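Local coordinates for protein putative L-alanine-DL-glutamate epimerase (Burkholderia xenovorans, PDB 3GO2) that probably works as a magnesium-dependent racemase or epimerase of the mandelate racemase/muconate lactonizing enzyme family, at residues R160-N165 against V214-D219. Residues are numbered along the deposited sequence; the frame is centred on the assembly and turned at random.
Sequences RAIKTN and VEILLD. With MG (magnesium ion), chain B.
Ala161 and Leu217 meet through methyl groups, CB to CD1 at 3.8 Å, on the barrel-interior side of two neighbouring parallel strands. Next along that side, Lys163 lays its aliphatic stem across Leu217 at about a right angle, its CG 3.6 Å from Leu217 CB. The opposite side carries Ile162 and Ile216, which run alongside each other in the same direction, CG1 to CG1 at 4.2 Å, and both touch Leu206 of helix 193-210. Between the two layers, Ile162 O takes a bond from Leu217 N and Ile162 N gives one to Glu215 O. With that helix between them in sequence, the strands make one β-α-β unit of the modified TIM barrel of the enolase superfamily, whose metal ligands sit at the C-terminal strand ends. There Asp219 OD1 accepts a bond from Asn221 N, and Asp219 OD2 binds magnesium at 2.3 Å, Glu269 being a further ligand. Lys163, a 2-oxoglutarate-binding residue, has CG anti to its backbone N (chi1 -167°); the bend at chi3 (80°) turns CE toward Asp219, and NZ lies 3.5 Å from Asp219 OD2, a weak bond within a salt bridge. NZ also forms a salt bridge to Glu245 of the magnesium site and a hydrogen bond to Tyr122. Fumarate-binding Asn165 lies alongside Asp219, amide and carboxylate planes 34° apart; one water is hydrogen-bonded to Asn165 OD1 (3.1 Å) and Asp219 OD2 (2.6 Å), while Asn165 ND2 bonds Thr128.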
loop_
_atom_site.group_PDB
_atom_site.type_symbol
_atom_site.label_atom_id
_atom_site.label_comp_id
_atom_site.label_asym_id
_atom_site.label_seq_id
_atom_site.Cartn_x
_atom_site.Cartn_y
_atom_site.Cartn_z
ATOM N N ARG A 160 -9.163 -6.222 41.266
ATOM C CA ARG A 160 -10.174 -5.995 40.249
ATOM C C ARG A 160 -9.908 -6.782 38.980
ATOM O O ARG A 160 -10.763 -6.792 38.082
ATOM C CB ARG A 160 -10.206 -4.528 39.877
ATOM C CG ARG A 160 -10.482 -3.593 41.051
ATOM C CD ARG A 160 -10.146 -2.177 40.684
ATOM N NE ARG A 160 -10.337 -1.275 41.820
ATOM C CZ ARG A 160 -10.250 0.052 41.756
ATOM N NH1 ARG A 160 -9.960 0.673 40.604
ATOM N NH2 ARG A 160 -10.449 0.766 42.859
ATOM N N ALA A 161 -8.721 -7.381 38.900
ATOM C CA ALA A 161 -8.281 -8.134 37.713
ATOM C C ALA A 161 -7.184 -9.120 38.069
ATOM O O ALA A 161 -6.383 -8.865 38.967
ATOM C CB ALA A 161 -7.820 -7.190 36.621
ATOM N N ILE A 162 -7.171 -10.261 37.382
ATOM C CA ILE A 162 -6.149 -11.290 37.553
ATOM C C ILE A 162 -5.697 -11.779 36.181
ATOM O O ILE A 162 -6.483 -11.727 35.233
ATOM C CB ILE A 162 -6.680 -12.517 38.383
ATOM C CG1 ILE A 162 -7.885 -13.162 37.719
ATOM C CG2 ILE A 162 -7.035 -12.073 39.802
ATOM C CD1 ILE A 162 -8.473 -14.335 38.523
ATOM N N LYS A 163 -4.450 -12.249 36.088
ATOM C CA LYS A 163 -3.931 -12.819 34.858
ATOM C C LYS A 163 -3.444 -14.231 35.041
ATOM O O LYS A 163 -2.694 -14.504 35.960
ATOM C CB LYS A 163 -2.803 -11.973 34.302
ATOM C CG LYS A 163 -2.442 -12.347 32.863
ATOM C CD LYS A 163 -1.506 -11.343 32.152
ATOM C CE LYS A 163 -0.029 -11.482 32.511
ATOM N NZ LYS A 163 0.827 -10.426 31.852
ATOM N N THR A 164 -3.863 -15.124 34.150
ATOM C CA THR A 164 -3.378 -16.499 34.156
ATOM C C THR A 164 -2.658 -16.830 32.842
ATOM O O THR A 164 -2.587 -16.003 31.929
ATOM C CB THR A 164 -4.531 -17.520 34.413
ATOM O OG1 THR A 164 -3.963 -18.794 34.728
ATOM C CG2 THR A 164 -5.515 -17.609 33.213
ATOM N N ASN A 165 -2.147 -18.048 32.766
ATOM C CA ASN A 165 -1.410 -18.555 31.598
ATOM C C ASN A 165 -2.096 -19.855 31.134
ATOM O O ASN A 165 -3.302 -20.035 31.366
ATOM C CB ASN A 165 0.047 -18.761 31.955
ATOM C CG ASN A 165 0.747 -17.472 32.368
ATOM O OD1 ASN A 165 1.469 -16.839 31.556
ATOM N ND2 ASN A 165 0.549 -17.067 33.605
ATOM N N VAL A 214 -14.708 -9.364 38.630
ATOM C CA VAL A 214 -13.260 -9.378 38.611
ATOM C C VAL A 214 -12.889 -9.724 37.176
ATOM O O VAL A 214 -13.413 -10.677 36.607
ATOM C CB VAL A 214 -12.693 -10.413 39.593
ATOM C CG1 VAL A 214 -11.204 -10.661 39.329
ATOM C CG2 VAL A 214 -12.907 -9.924 41.013
ATOM N N GLU A 215 -12.017 -8.922 36.579
ATOM C CA GLU A 215 -11.633 -9.132 35.169
ATOM C C GLU A 215 -10.565 -10.209 35.063
ATOM O O GLU A 215 -9.736 -10.346 35.950
ATOM C CB GLU A 215 -11.098 -7.830 34.599
ATOM C CG GLU A 215 -12.140 -6.756 34.476
ATOM C CD GLU A 215 -12.805 -6.743 33.136
ATOM O OE1 GLU A 215 -12.493 -7.609 32.296
ATOM O OE2 GLU A 215 -13.629 -5.847 32.919
ATOM N N ILE A 216 -10.589 -10.984 33.977
ATOM C CA ILE A 216 -9.617 -12.050 33.761
ATOM C C ILE A 216 -8.812 -11.725 32.498
ATOM O O ILE A 216 -9.387 -11.455 31.443
ATOM C CB ILE A 216 -10.322 -13.418 33.617
ATOM C CG1 ILE A 216 -10.951 -13.815 34.970
ATOM C CG2 ILE A 216 -9.352 -14.501 33.176
ATOM C CD1 ILE A 216 -11.805 -15.061 34.909
ATOM N N LEU A 217 -7.493 -11.718 32.649
ATOM C CA LEU A 217 -6.532 -11.548 31.562
ATOM C C LEU A 217 -5.932 -12.918 31.269
ATOM O O LEU A 217 -5.700 -13.718 32.191
ATOM C CB LEU A 217 -5.410 -10.579 31.969
ATOM C CG LEU A 217 -5.753 -9.099 32.165
ATOM C CD1 LEU A 217 -6.762 -8.812 33.355
ATOM C CD2 LEU A 217 -4.441 -8.379 32.392
ATOM N N LEU A 218 -5.641 -13.181 29.993
ATOM C CA LEU A 218 -5.063 -14.443 29.558
ATOM C C LEU A 218 -3.750 -14.162 28.827
ATOM O O LEU A 218 -3.742 -13.451 27.838
ATOM C CB LEU A 218 -6.004 -15.208 28.642
ATOM C CG LEU A 218 -5.479 -16.522 28.049
ATOM C CD1 LEU A 218 -5.104 -17.558 29.147
ATOM C CD2 LEU A 218 -6.519 -17.117 27.078
ATOM N N ASP A 219 -2.659 -14.709 29.326
ATOM C CA ASP A 219 -1.351 -14.534 28.683
ATOM C C ASP A 219 -0.964 -15.829 27.992
ATOM O O ASP A 219 -0.787 -16.894 28.629
ATOM C CB ASP A 219 -0.325 -14.142 29.749
ATOM C CG ASP A 219 0.986 -13.634 29.190
ATOM O OD1 ASP A 219 1.210 -13.695 27.958
ATOM O OD2 ASP A 219 1.821 -13.192 30.023
HETATM MG MG MG B . 3.504 -11.646 29.779
HETATM O O HOH W 1 2.498 -14.097 32.412
HETATM O O HOH W 2 3.236 -12.000 27.438
HETATM O O HOH W 3 4.834 -12.734 30.274
#